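Local coordinates for MccB protein (Escherichia coli, PDB 6OM4) that takes part in building the nucleotide antibiotic microcin C7, probably using ATP to activate and adenylylate its N-formylated precursor peptide MccA, at residues A[34-45]-A[64-72]; A[144-154]-A[165-175]. All coordinates share one frame; numbering follows the deposited sequence.

Interaction 1 of 2, residues A[34-45]-A[64-72]; sequences LWENIIKTAYCF and DFSNCFRFL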
loop_
_atom_site.group_PDB
_atom_site.type_symbol
_atom_site.label_atom_id
_atom_site.label_comp_id
_atom_site.label_asym_id
_atom_site.label_seq_id
_atom_site.Cartn_x
_atom_site.Cartn_y
_atom_site.Cartn_z
ATOM N N LEU A 34 -33.002 -15.856 -8.960
ATOM C CA LEU A 34 -31.683 -16.259 -8.543
ATOM C C LEU A 34 -31.225 -15.384 -7.369
ATOM O O LEU A 34 -30.706 -15.913 -6.385
ATOM C CB LEU A 34 -30.713 -16.184 -9.729
ATOM C CG LEU A 34 -29.262 -16.511 -9.402
ATOM C CD1 LEU A 34 -29.147 -17.884 -8.754
ATOM C CD2 LEU A 34 -28.372 -16.418 -10.643
ATOM N N TRP A 35 -31.425 -14.066 -7.473
ATOM C CA TRP A 35 -31.032 -13.130 -6.372
ATOM C C TRP A 35 -31.727 -13.531 -5.057
ATOM O O TRP A 35 -31.099 -13.586 -3.990
ATOM C CB TRP A 35 -31.350 -11.681 -6.807
ATOM C CG TRP A 35 -31.088 -10.628 -5.773
ATOM C CD1 TRP A 35 -29.880 -10.143 -5.350
ATOM C CD2 TRP A 35 -32.089 -9.918 -5.045
ATOM N NE1 TRP A 35 -30.074 -9.182 -4.395
ATOM C CE2 TRP A 35 -31.417 -9.003 -4.210
ATOM C CE3 TRP A 35 -33.488 -9.970 -5.016
ATOM C CZ2 TRP A 35 -32.114 -8.133 -3.376
ATOM C CZ3 TRP A 35 -34.175 -9.093 -4.208
ATOM C CH2 TRP A 35 -33.486 -8.209 -3.377
ATOM N N GLU A 36 -33.017 -13.861 -5.134
ATOM C CA GLU A 36 -33.807 -14.257 -3.961
ATOM C C GLU A 36 -33.227 -15.546 -3.388
ATOM O O GLU A 36 -33.137 -15.705 -2.173
ATOM C CB GLU A 36 -35.289 -14.392 -4.349
ATOM C CG GLU A 36 -35.931 -13.054 -4.686
ATOM C CD GLU A 36 -37.398 -13.128 -5.120
ATOM O OE1 GLU A 36 -37.890 -14.275 -5.311
ATOM O OE2 GLU A 36 -38.042 -12.038 -5.329
ATOM N N ASN A 37 -32.864 -16.486 -4.258
ATOM C CA ASN A 37 -32.311 -17.754 -3.800
ATOM C C ASN A 37 -30.910 -17.574 -3.199
ATOM O O ASN A 37 -30.542 -18.275 -2.245
ATOM C CB ASN A 37 -32.291 -18.806 -4.906
ATOM C CG ASN A 37 -33.650 -19.446 -5.142
ATOM O OD1 ASN A 37 -34.565 -19.395 -4.280
ATOM N ND2 ASN A 37 -33.783 -20.061 -6.297
ATOM N N ILE A 38 -30.106 -16.652 -3.746
ATOM C CA ILE A 38 -28.802 -16.367 -3.140
ATOM C C ILE A 38 -29.010 -15.851 -1.710
ATOM O O ILE A 38 -28.269 -16.185 -0.786
ATOM C CB ILE A 38 -28.009 -15.363 -3.997
ATOM C CG1 ILE A 38 -27.657 -15.949 -5.376
ATOM C CG2 ILE A 38 -26.792 -14.868 -3.227
ATOM C CD1 ILE A 38 -27.233 -14.915 -6.422
ATOM N N ILE A 39 -30.001 -14.976 -1.543
ATOM C CA ILE A 39 -30.311 -14.409 -0.178
ATOM C C ILE A 39 -30.683 -15.541 0.771
ATOM O O ILE A 39 -30.172 -15.595 1.891
ATOM C CB ILE A 39 -31.420 -13.356 -0.238
ATOM C CG1 ILE A 39 -30.949 -12.093 -0.959
ATOM C CG2 ILE A 39 -31.932 -13.031 1.161
ATOM C CD1 ILE A 39 -32.055 -11.215 -1.470
ATOM N N LYS A 40 -31.566 -16.453 0.324
ATOM C CA LYS A 40 -32.010 -17.561 1.187
ATOM C C LYS A 40 -30.818 -18.448 1.555
ATOM O O LYS A 40 -30.702 -18.886 2.702
ATOM C CB LYS A 40 -33.096 -18.398 0.496
ATOM C CG LYS A 40 -34.437 -17.702 0.284
ATOM C CD LYS A 40 -35.338 -18.537 -0.644
ATOM C CE LYS A 40 -36.806 -18.208 -0.515
ATOM N NZ LYS A 40 -37.658 -19.203 -1.217
ATOM N N THR A 41 -29.910 -18.683 0.602
ATOM C CA THR A 41 -28.719 -19.473 0.838
ATOM C C THR A 41 -27.804 -18.762 1.851
ATOM O O THR A 41 -27.352 -19.363 2.830
ATOM C CB THR A 41 -27.989 -19.797 -0.473
ATOM O OG1 THR A 41 -28.906 -20.509 -1.309
ATOM C CG2 THR A 41 -26.728 -20.621 -0.300
ATOM N N ALA A 42 -27.542 -17.483 1.618
ATOM C CA ALA A 42 -26.686 -16.663 2.448
ATOM C C ALA A 42 -27.153 -16.723 3.904
ATOM O O ALA A 42 -26.335 -16.916 4.862
ATOM C CB ALA A 42 -26.695 -15.251 1.942
ATOM N N TYR A 43 -28.469 -16.622 4.067
ATOM C CA TYR A 43 -29.088 -16.545 5.370
ATOM C C TYR A 43 -28.817 -17.807 6.200
ATOM O O TYR A 43 -28.693 -17.708 7.435
ATOM C CB TYR A 43 -30.575 -16.273 5.192
ATOM C CG TYR A 43 -31.366 -16.115 6.468
ATOM C CD1 TYR A 43 -31.407 -14.894 7.126
ATOM C CD2 TYR A 43 -32.124 -17.156 6.962
ATOM C CE1 TYR A 43 -32.200 -14.704 8.246
ATOM C CE2 TYR A 43 -32.915 -16.984 8.093
ATOM C CZ TYR A 43 -32.943 -15.760 8.739
ATOM O OH TYR A 43 -33.713 -15.578 9.859
ATOM N N CYS A 44 -28.676 -18.969 5.537
ATOM C CA CYS A 44 -28.369 -20.210 6.230
ATOM C C CYS A 44 -27.025 -20.160 6.949
ATOM O O CYS A 44 -26.775 -20.994 7.810
ATOM C CB CYS A 44 -28.314 -21.385 5.269
ATOM S SG CYS A 44 -29.928 -21.721 4.530
ATOM N N PHE A 45 -26.131 -19.261 6.540
ATOM C CA PHE A 45 -24.772 -19.268 7.069
ATOM C C PHE A 45 -24.507 -18.084 8.006
ATOM O O PHE A 45 -23.365 -17.788 8.224
ATOM C CB PHE A 45 -23.769 -19.300 5.901
ATOM C CG PHE A 45 -23.860 -20.548 5.071
ATOM C CD1 PHE A 45 -23.223 -21.714 5.469
ATOM C CD2 PHE A 45 -24.663 -20.590 3.944
ATOM C CE1 PHE A 45 -23.370 -22.888 4.735
ATOM C CE2 PHE A 45 -24.812 -21.758 3.220
ATOM C CZ PHE A 45 -24.140 -22.896 3.594
ATOM N N ASP A 64 -30.470 -25.481 -7.168
ATOM C CA ASP A 64 -30.417 -24.014 -6.974
ATOM C C ASP A 64 -29.480 -23.667 -5.807
ATOM O O ASP A 64 -28.648 -22.810 -5.950
ATOM C CB ASP A 64 -31.805 -23.418 -6.796
ATOM C CG ASP A 64 -32.651 -23.612 -8.043
ATOM O OD1 ASP A 64 -32.082 -23.623 -9.150
ATOM O OD2 ASP A 64 -33.839 -23.848 -7.899
ATOM N N PHE A 65 -29.605 -24.386 -4.686
ATOM C CA PHE A 65 -28.770 -24.161 -3.526
ATOM C C PHE A 65 -27.289 -24.312 -3.888
ATOM O O PHE A 65 -26.452 -23.538 -3.453
ATOM C CB PHE A 65 -29.147 -25.151 -2.428
ATOM C CG PHE A 65 -28.302 -25.053 -1.193
ATOM C CD1 PHE A 65 -28.548 -24.049 -0.276
ATOM C CD2 PHE A 65 -27.266 -25.934 -0.963
ATOM C CE1 PHE A 65 -27.796 -23.940 0.880
ATOM C CE2 PHE A 65 -26.510 -25.808 0.188
ATOM C CZ PHE A 65 -26.761 -24.804 1.094
ATOM N N SER A 66 -26.945 -25.356 -4.660
ATOM C CA SER A 66 -25.581 -25.646 -5.037
ATOM C C SER A 66 -24.979 -24.465 -5.839
ATOM O O SER A 66 -23.847 -24.039 -5.611
ATOM C CB SER A 66 -25.540 -26.981 -5.793
ATOM O OG SER A 66 -24.267 -27.240 -6.333
ATOM N N ASN A 67 -25.744 -23.960 -6.808
ATOM C CA ASN A 67 -25.392 -22.819 -7.611
ATOM C C ASN A 67 -25.162 -21.595 -6.701
ATOM O O ASN A 67 -24.115 -20.926 -6.857
ATOM C CB ASN A 67 -26.472 -22.601 -8.669
ATOM C CG ASN A 67 -26.260 -21.424 -9.584
ATOM O OD1 ASN A 67 -27.233 -20.712 -9.914
ATOM N ND2 ASN A 67 -25.041 -21.283 -10.084
ATOM N N CYS A 68 -26.077 -21.342 -5.774
ATOM C CA CYS A 68 -25.987 -20.161 -4.894
ATOM C C CYS A 68 -24.775 -20.293 -3.973
ATOM O O CYS A 68 -24.029 -19.360 -3.756
ATOM C CB CYS A 68 -27.261 -19.935 -4.098
ATOM S SG CYS A 68 -28.679 -19.545 -5.149
ATOM N N PHE A 69 -24.548 -21.492 -3.443
ATOM C CA PHE A 69 -23.436 -21.680 -2.546
ATOM C C PHE A 69 -22.100 -21.414 -3.280
ATOM O O PHE A 69 -21.211 -20.771 -2.743
ATOM C CB PHE A 69 -23.542 -23.076 -1.945
ATOM C CG PHE A 69 -22.436 -23.432 -0.988
ATOM C CD1 PHE A 69 -22.522 -23.090 0.344
ATOM C CD2 PHE A 69 -21.339 -24.131 -1.438
ATOM C CE1 PHE A 69 -21.498 -23.433 1.216
ATOM C CE2 PHE A 69 -20.334 -24.493 -0.562
ATOM C CZ PHE A 69 -20.397 -24.091 0.751
ATOM N N ARG A 70 -21.949 -21.952 -4.505
ATOM C CA ARG A 70 -20.750 -21.737 -5.354
ATOM C C ARG A 70 -20.537 -20.228 -5.577
ATOM O O ARG A 70 -19.414 -19.705 -5.484
ATOM C CB ARG A 70 -20.877 -22.493 -6.684
ATOM C CG ARG A 70 -19.686 -22.391 -7.645
ATOM C CD ARG A 70 -19.794 -21.339 -8.742
ATOM N NE ARG A 70 -21.094 -21.391 -9.365
ATOM C CZ ARG A 70 -21.796 -20.369 -9.811
ATOM N NH1 ARG A 70 -22.879 -20.624 -10.518
ATOM N NH2 ARG A 70 -21.452 -19.120 -9.564
ATOM N N PHE A 71 -21.616 -19.532 -5.882
ATOM C CA PHE A 71 -21.604 -18.100 -6.111
ATOM C C PHE A 71 -21.091 -17.351 -4.869
ATOM O O PHE A 71 -20.234 -16.475 -4.973
ATOM C CB PHE A 71 -23.002 -17.636 -6.518
ATOM C CG PHE A 71 -23.215 -16.143 -6.551
ATOM C CD1 PHE A 71 -23.459 -15.435 -5.383
ATOM C CD2 PHE A 71 -23.189 -15.460 -7.752
ATOM C CE1 PHE A 71 -23.616 -14.056 -5.398
ATOM C CE2 PHE A 71 -23.392 -14.086 -7.782
ATOM C CZ PHE A 71 -23.607 -13.390 -6.609
ATOM N N LEU A 72 -21.653 -17.658 -3.703
ATOM C CA LEU A 72 -21.221 -17.000 -2.457
ATOM C C LEU A 72 -19.759 -17.327 -2.133
ATOM O O LEU A 72 -19.008 -16.467 -1.684
ATOM C CB LEU A 72 -22.167 -17.414 -1.336
ATOM C CG LEU A 72 -23.581 -16.844 -1.463
ATOM C CD1 LEU A 72 -24.539 -17.532 -0.498
ATOM C CD2 LEU A 72 -23.562 -15.367 -1.162
#
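Cys-68 and Thr-41 plug the crossing of helices 32-43 and 62-74, each a knob in a four-residue hole of the other helix. Cys-68 enters among Leu-34, Asn-37, Ile-38 and Thr-41, and its SG lies against the backbone of the opposite helix, 3.5 Å from Ile-38 N. Thr-41 answers from the other side, seated among Phe-65, Cys-68, Phe-69 and Leu-72; its CG2 reaches Phe-65 CE1 at 3.7 Å.

The polar end of Thr-41 is turned back on its own helix. With OG1 beside the backbone N (chi1 -59°), the hydroxyl donates to Asn-37 O at 2.9 Å, while Thr-41 N reaches the same oxygen from the opposite face of the carbonyl. OG1 still lies 3.3 Å from Cys-68 CB, and CG2 faces Phe-65 and Leu-72.

Apolar contacts extend the interface. Ile-38 sets CD1 over the centre of one face of the Phe-71 ring in a CH-pi contact, 3.8 Å from its centroid and nearly along the ring normal, and its CG2 meets Leu-72 CD2. Leu-72 CD1 lies against Ala-42.

Among the aromatics, Phe-45 brings CZ to the edge of the Phe-69 ring, 3.6 Å from Phe-69 CE1, with the ring planes inclined at 46°. Phe-65 CZ touches the edge of Phe-45, and Tyr-51 meets both Phe-65 and Phe-69 edge-to-face.

No hydrogen bond joins the segments, whose axes approach to 8.9 Å and cross at -75°. This steep, largely apolar crossing is a knobs-into-holes helix-helix packing in the N-terminal part, touched by side chains of strands 27-29 and 78-80.

Interaction 2 of 2, residues A[144-154]-A[165-175]; sequences LIDNDQIENTN and DVGKNKTEVIK. With MG (magnesium ion), chain F; ND7 (5'-O-[(S)-amino(hydroxy)phosphoryl]adenosine), chain M; POP (pyrophosphate 2-), chain G.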
loop_
_atom_site.group_PDB
_atom_site.type_symbol
_atom_site.label_atom_id
_atom_site.label_comp_id
_atom_site.label_asym_id
_atom_site.label_seq_id
_atom_site.Cartn_x
_atom_site.Cartn_y
_atom_site.Cartn_z
ATOM N N LEU A 144 12.681 4.483 11.605
ATOM C CA LEU A 144 12.508 5.801 11.052
ATOM C C LEU A 144 13.868 6.460 10.801
ATOM O O LEU A 144 14.687 6.600 11.716
ATOM C CB LEU A 144 11.698 6.646 12.039
ATOM C CG LEU A 144 10.398 6.034 12.516
ATOM C CD1 LEU A 144 9.893 6.809 13.705
ATOM C CD2 LEU A 144 9.379 6.002 11.386
ATOM N N ILE A 145 14.066 6.932 9.572
ATOM C CA ILE A 145 15.325 7.578 9.150
ATOM C C ILE A 145 15.040 8.967 8.589
ATOM O O ILE A 145 14.341 9.138 7.577
ATOM C CB ILE A 145 16.049 6.701 8.111
ATOM C CG1 ILE A 145 16.048 5.241 8.584
ATOM C CG2 ILE A 145 17.457 7.226 7.817
ATOM C CD1 ILE A 145 16.846 4.291 7.680
ATOM N N ASP A 146 15.663 9.956 9.221
ATOM C CA ASP A 146 15.604 11.340 8.771
ATOM C C ASP A 146 16.630 12.095 9.603
ATOM O O ASP A 146 17.053 11.600 10.649
ATOM C CB ASP A 146 14.198 11.940 8.942
ATOM C CG ASP A 146 13.833 13.020 7.920
ATOM O OD1 ASP A 146 14.626 13.991 7.734
ATOM O OD2 ASP A 146 12.775 12.866 7.262
ATOM N N ASN A 147 16.956 13.311 9.170
ATOM C CA ASN A 147 17.830 14.156 9.952
ATOM C C ASN A 147 17.247 15.562 10.058
ATOM O O ASN A 147 17.921 16.445 10.550
ATOM C CB ASN A 147 19.205 14.258 9.309
ATOM C CG ASN A 147 20.231 14.813 10.265
ATOM O OD1 ASN A 147 20.243 14.413 11.436
ATOM N ND2 ASN A 147 21.070 15.724 9.782
ATOM N N ASP A 148 15.978 15.754 9.666
ATOM C CA ASP A 148 15.387 17.076 9.665
ATOM C C ASP A 148 14.628 17.409 10.963
ATOM O O ASP A 148 14.168 16.560 11.714
ATOM C CB ASP A 148 14.442 17.210 8.479
ATOM C CG ASP A 148 14.125 18.629 8.051
ATOM O OD1 ASP A 148 14.884 19.573 8.420
ATOM O OD2 ASP A 148 13.120 18.789 7.313
ATOM N N GLN A 149 14.431 18.713 11.139
ATOM C CA GLN A 149 13.611 19.280 12.205
ATOM C C GLN A 149 12.252 19.705 11.633
ATOM O O GLN A 149 12.165 20.146 10.460
ATOM C CB GLN A 149 14.299 20.502 12.816
ATOM C CG GLN A 149 15.543 20.128 13.614
ATOM C CD GLN A 149 16.623 19.559 12.733
ATOM O OE1 GLN A 149 16.963 20.128 11.700
ATOM N NE2 GLN A 149 17.161 18.410 13.124
ATOM N N ILE A 150 11.245 19.697 12.513
ATOM C CA ILE A 150 9.882 20.105 12.153
ATOM C C ILE A 150 9.809 21.625 11.959
ATOM O O ILE A 150 10.229 22.407 12.819
ATOM C CB ILE A 150 8.884 19.604 13.197
ATOM C CG1 ILE A 150 8.937 18.076 13.319
ATOM C CG2 ILE A 150 7.484 20.098 12.886
ATOM C CD1 ILE A 150 8.380 17.535 14.584
ATOM N N GLU A 151 9.175 22.033 10.859
ATOM C CA GLU A 151 8.893 23.447 10.587
ATOM C C GLU A 151 7.391 23.680 10.484
ATOM O O GLU A 151 6.616 22.778 10.173
ATOM C CB GLU A 151 9.583 23.877 9.300
ATOM C CG GLU A 151 11.091 23.912 9.448
ATOM C CD GLU A 151 11.881 24.134 8.183
ATOM O OE1 GLU A 151 11.284 24.345 7.084
ATOM O OE2 GLU A 151 13.103 24.062 8.299
ATOM N N ASN A 152 6.984 24.936 10.675
ATOM C CA ASN A 152 5.580 25.206 10.701
ATOM C C ASN A 152 4.920 24.832 9.358
ATOM O O ASN A 152 3.786 24.413 9.375
ATOM C CB ASN A 152 5.278 26.650 11.107
ATOM C CG ASN A 152 5.715 27.689 10.102
ATOM O OD1 ASN A 152 5.160 28.803 10.062
ATOM N ND2 ASN A 152 6.744 27.393 9.330
ATOM N N THR A 153 5.610 25.042 8.231
ATOM C CA THR A 153 5.017 24.751 6.896
ATOM C C THR A 153 4.741 23.254 6.710
ATOM O O THR A 153 3.903 22.870 5.886
ATOM C CB THR A 153 5.863 25.253 5.727
ATOM O OG1 THR A 153 7.103 24.551 5.648
ATOM C CG2 THR A 153 6.122 26.739 5.825
ATOM N N ASN A 154 5.402 22.408 7.501
ATOM C CA ASN A 154 5.236 20.973 7.425
ATOM C C ASN A 154 3.834 20.516 7.869
ATOM O O ASN A 154 3.390 19.412 7.493
ATOM C CB ASN A 154 6.244 20.240 8.295
ATOM C CG ASN A 154 7.665 20.315 7.785
ATOM O OD1 ASN A 154 7.928 20.607 6.602
ATOM N ND2 ASN A 154 8.570 20.053 8.686
ATOM N N ASP A 165 5.319 20.982 18.302
ATOM C CA ASP A 165 6.434 20.120 17.888
ATOM C C ASP A 165 7.444 20.885 17.021
ATOM O O ASP A 165 8.493 20.314 16.716
ATOM C CB ASP A 165 5.913 18.878 17.175
ATOM C CG ASP A 165 5.056 17.965 18.028
ATOM O OD1 ASP A 165 5.449 17.706 19.176
ATOM O OD2 ASP A 165 4.045 17.477 17.514
ATOM N N VAL A 166 7.155 22.138 16.601
ATOM C CA VAL A 166 8.018 22.842 15.711
ATOM C C VAL A 166 9.391 22.982 16.371
ATOM O O VAL A 166 9.475 23.361 17.548
ATOM C CB VAL A 166 7.402 24.183 15.277
ATOM C CG1 VAL A 166 8.395 25.069 14.531
ATOM C CG2 VAL A 166 6.167 23.894 14.446
ATOM N N GLY A 167 10.441 22.610 15.624
ATOM C CA GLY A 167 11.825 22.669 16.085
ATOM C C GLY A 167 12.356 21.324 16.569
ATOM O O GLY A 167 13.586 21.121 16.648
ATOM N N LYS A 168 11.465 20.370 16.874
ATOM C CA LYS A 168 11.871 19.055 17.338
ATOM C C LYS A 168 12.252 18.197 16.134
ATOM O O LYS A 168 11.986 18.567 14.985
ATOM C CB LYS A 168 10.744 18.355 18.107
ATOM C CG LYS A 168 10.377 18.960 19.456
ATOM C CD LYS A 168 9.295 18.159 20.146
ATOM C CE LYS A 168 9.646 17.774 21.567
ATOM N NZ LYS A 168 9.355 18.880 22.506
ATOM N N ASN A 169 12.896 17.060 16.406
ATOM C CA ASN A 169 13.355 16.180 15.333
ATOM C C ASN A 169 12.142 15.392 14.822
ATOM O O ASN A 169 11.275 14.972 15.605
ATOM C CB ASN A 169 14.501 15.289 15.817
ATOM C CG ASN A 169 15.850 15.970 15.697
ATOM O OD1 ASN A 169 15.955 17.169 15.426
ATOM N ND2 ASN A 169 16.903 15.203 15.882
ATOM N N LYS A 170 12.065 15.176 13.506
ATOM C CA LYS A 170 10.958 14.401 12.943
ATOM C C LYS A 170 10.932 12.960 13.459
ATOM O O LYS A 170 9.838 12.444 13.812
ATOM C CB LYS A 170 11.031 14.419 11.412
ATOM C CG LYS A 170 10.804 15.798 10.846
ATOM C CD LYS A 170 10.557 15.789 9.363
ATOM C CE LYS A 170 10.389 17.194 8.847
ATOM N NZ LYS A 170 10.059 17.175 7.408
ATOM N N THR A 171 12.089 12.282 13.512
ATOM C CA THR A 171 12.054 10.877 13.908
ATOM C C THR A 171 11.498 10.756 15.331
ATOM O O THR A 171 10.803 9.803 15.622
ATOM C CB THR A 171 13.416 10.185 13.723
ATOM O OG1 THR A 171 14.352 10.823 14.589
ATOM C CG2 THR A 171 13.906 10.251 12.293
ATOM N N GLU A 172 11.836 11.702 16.225
ATOM C CA GLU A 172 11.478 11.561 17.621
ATOM C C GLU A 172 9.963 11.795 17.798
ATOM O O GLU A 172 9.318 11.099 18.535
ATOM C CB GLU A 172 12.297 12.506 18.493
ATOM C CG GLU A 172 11.658 13.849 18.671
ATOM C CD GLU A 172 12.457 14.785 19.550
ATOM O OE1 GLU A 172 13.144 15.708 19.001
ATOM O OE2 GLU A 172 12.409 14.568 20.781
ATOM N N VAL A 173 9.378 12.727 17.039
ATOM C CA VAL A 173 7.969 12.954 17.149
ATOM C C VAL A 173 7.159 11.847 16.464
ATOM O O VAL A 173 6.165 11.414 17.027
ATOM C CB VAL A 173 7.613 14.346 16.634
ATOM C CG1 VAL A 173 6.123 14.603 16.724
ATOM C CG2 VAL A 173 8.410 15.381 17.402
ATOM N N ILE A 174 7.571 11.401 15.279
ATOM C CA ILE A 174 6.891 10.243 14.682
ATOM C C ILE A 174 6.902 9.073 15.676
ATOM O O ILE A 174 5.845 8.458 15.924
ATOM C CB ILE A 174 7.457 9.845 13.312
ATOM C CG1 ILE A 174 7.308 11.012 12.335
ATOM C CG2 ILE A 174 6.777 8.573 12.832
ATOM C CD1 ILE A 174 7.515 10.682 10.892
ATOM N N LYS A 175 8.062 8.767 16.269
ATOM C CA LYS A 175 8.136 7.634 17.175
ATOM C C LYS A 175 7.135 7.815 18.320
ATOM O O LYS A 175 6.416 6.893 18.688
ATOM C CB LYS A 175 9.544 7.439 17.744
ATOM C CG LYS A 175 9.598 6.375 18.824
ATOM C CD LYS A 175 10.974 6.014 19.222
ATOM C CE LYS A 175 10.985 4.826 20.162
ATOM N NZ LYS A 175 12.250 4.805 20.926
HETATM MG MG MG F . 12.209 20.425 6.376
HETATM O O1A ND7 M . 9.705 16.934 1.693
HETATM P PA ND7 M . 8.817 15.770 2.032
HETATM O O2A ND7 M . 7.466 16.069 2.665
HETATM N N3A ND7 M . 8.584 14.986 0.543
HETATM O "O5'" ND7 M . 9.506 14.716 2.996
HETATM C "C5'" ND7 M . 10.825 14.243 2.586
HETATM C "C4'" ND7 M . 11.505 13.765 3.895
HETATM C "C3'" ND7 M . 11.924 15.023 4.728
HETATM O "O3'" ND7 M . 11.529 14.944 6.042
HETATM C "C2'" ND7 M . 13.483 15.079 4.429
HETATM O "O2'" ND7 M . 14.215 15.566 5.619
HETATM C "C1'" ND7 M . 13.843 13.808 4.202
HETATM O "O4'" ND7 M . 12.553 13.093 3.532
HETATM N N9 ND7 M . 14.910 13.582 3.269
HETATM C C4 ND7 M . 16.006 12.803 3.483
HETATM C C5 ND7 M . 16.751 12.836 2.359
HETATM N N7 ND7 M . 16.119 13.615 1.451
HETATM C C8 ND7 M . 15.005 14.043 2.012
HETATM N N3 ND7 M . 16.397 12.092 4.562
HETATM C C2 ND7 M . 17.504 11.416 4.505
HETATM N N1 ND7 M . 18.273 11.443 3.412
HETATM C C6 ND7 M . 17.927 12.116 2.346
HETATM N N6 ND7 M . 18.781 12.129 1.172
HETATM P P1 POP G . 9.269 20.768 2.511
HETATM O O1 POP G . 7.826 21.203 2.257
HETATM O O2 POP G . 9.870 19.973 1.365
HETATM O O3 POP G . 10.205 21.852 3.027
HETATM O O POP G . 9.042 19.749 3.729
HETATM P P2 POP G . 10.169 18.756 4.367
HETATM O O4 POP G . 9.453 17.483 4.708
HETATM O O5 POP G . 11.277 18.570 3.381
HETATM O O6 POP G . 10.597 19.362 5.632
HETATM O O HOH W 1 16.580 12.161 13.325
HETATM O O HOH W 2 14.486 13.645 12.156
HETATM O O HOH W 3 13.791 21.506 7.120
HETATM O O HOH W 4 11.191 20.703 8.134
HETATM O O HOH W 5 11.452 22.129 5.492
HETATM O O HOH W 6 13.310 19.959 4.538
#
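The amides of Gln-149 and Asn-169 lie side by side, their planes 53° apart: Gln-149 NE2 donates within its own amide plane to Asn-169 OD1 at 2.9 Å, but arrives above the plane of the accepting group. The Asp-146 carboxylate grips the ribose of the bound adenosine phosphoramidate, OD1 taking O2' and OD2 taking O3'. On its anti side, and well out of the carboxylate plane, Asp-146 OD1 also accepts from Asp-148 N, closing an Asx turn. Asp-148 gives OD2 to the magnesium ion at 2.1 Å, beside pyrophosphate O6 and four waters.

Strand 141-146 and helix 170-181 belong to a beta-alpha-beta unit of the Rossmann-like ThiF fold. The residues leading into the helix are tied to the loop after the strand: Ile-150 N donates to Lys-168 O and Gly-167 N to Ile-150 O, both at 2.8 Å, while Lys-170 N, at the helix start, bonds to Asp-148 O.

Extended beyond CG, Lys-170 carries NZ to pyrophosphate O6 (2.9 Å) and ribose O3' (3.0 Å); its link to Asp-148 OD2 is a weak hydrogen bond within a salt bridge. Gln-158 holds the same NZ. Apolar contacts join the same segments: Ile-150 CD1 packs on Val-173 CG2 at 3.5 Å, and Leu-144 CD1 meets Ile-174 CG2.

In the fold
Interaction 1 comes first along the chain and is complete before interaction 2 begins. Their centres are 54 Å apart, their nearest atoms about 38 Å, and they lie on opposite sides of the chain's centre without touching. They share no helix, strand or sheet: 34-45 with 64-72 joins two helices near small antiparallel sheets of the N-terminal part, whereas 144-154 with 165-175 sits at the eight-stranded mixed sheet of the ThiF region, with strand 141-146 next to the outermost strand 186-191. Interaction 1 lies far from the nucleotide site, whereas interaction 2 brings together groups that bind adenosine phosphoramidate, pyrophosphate and magnesium.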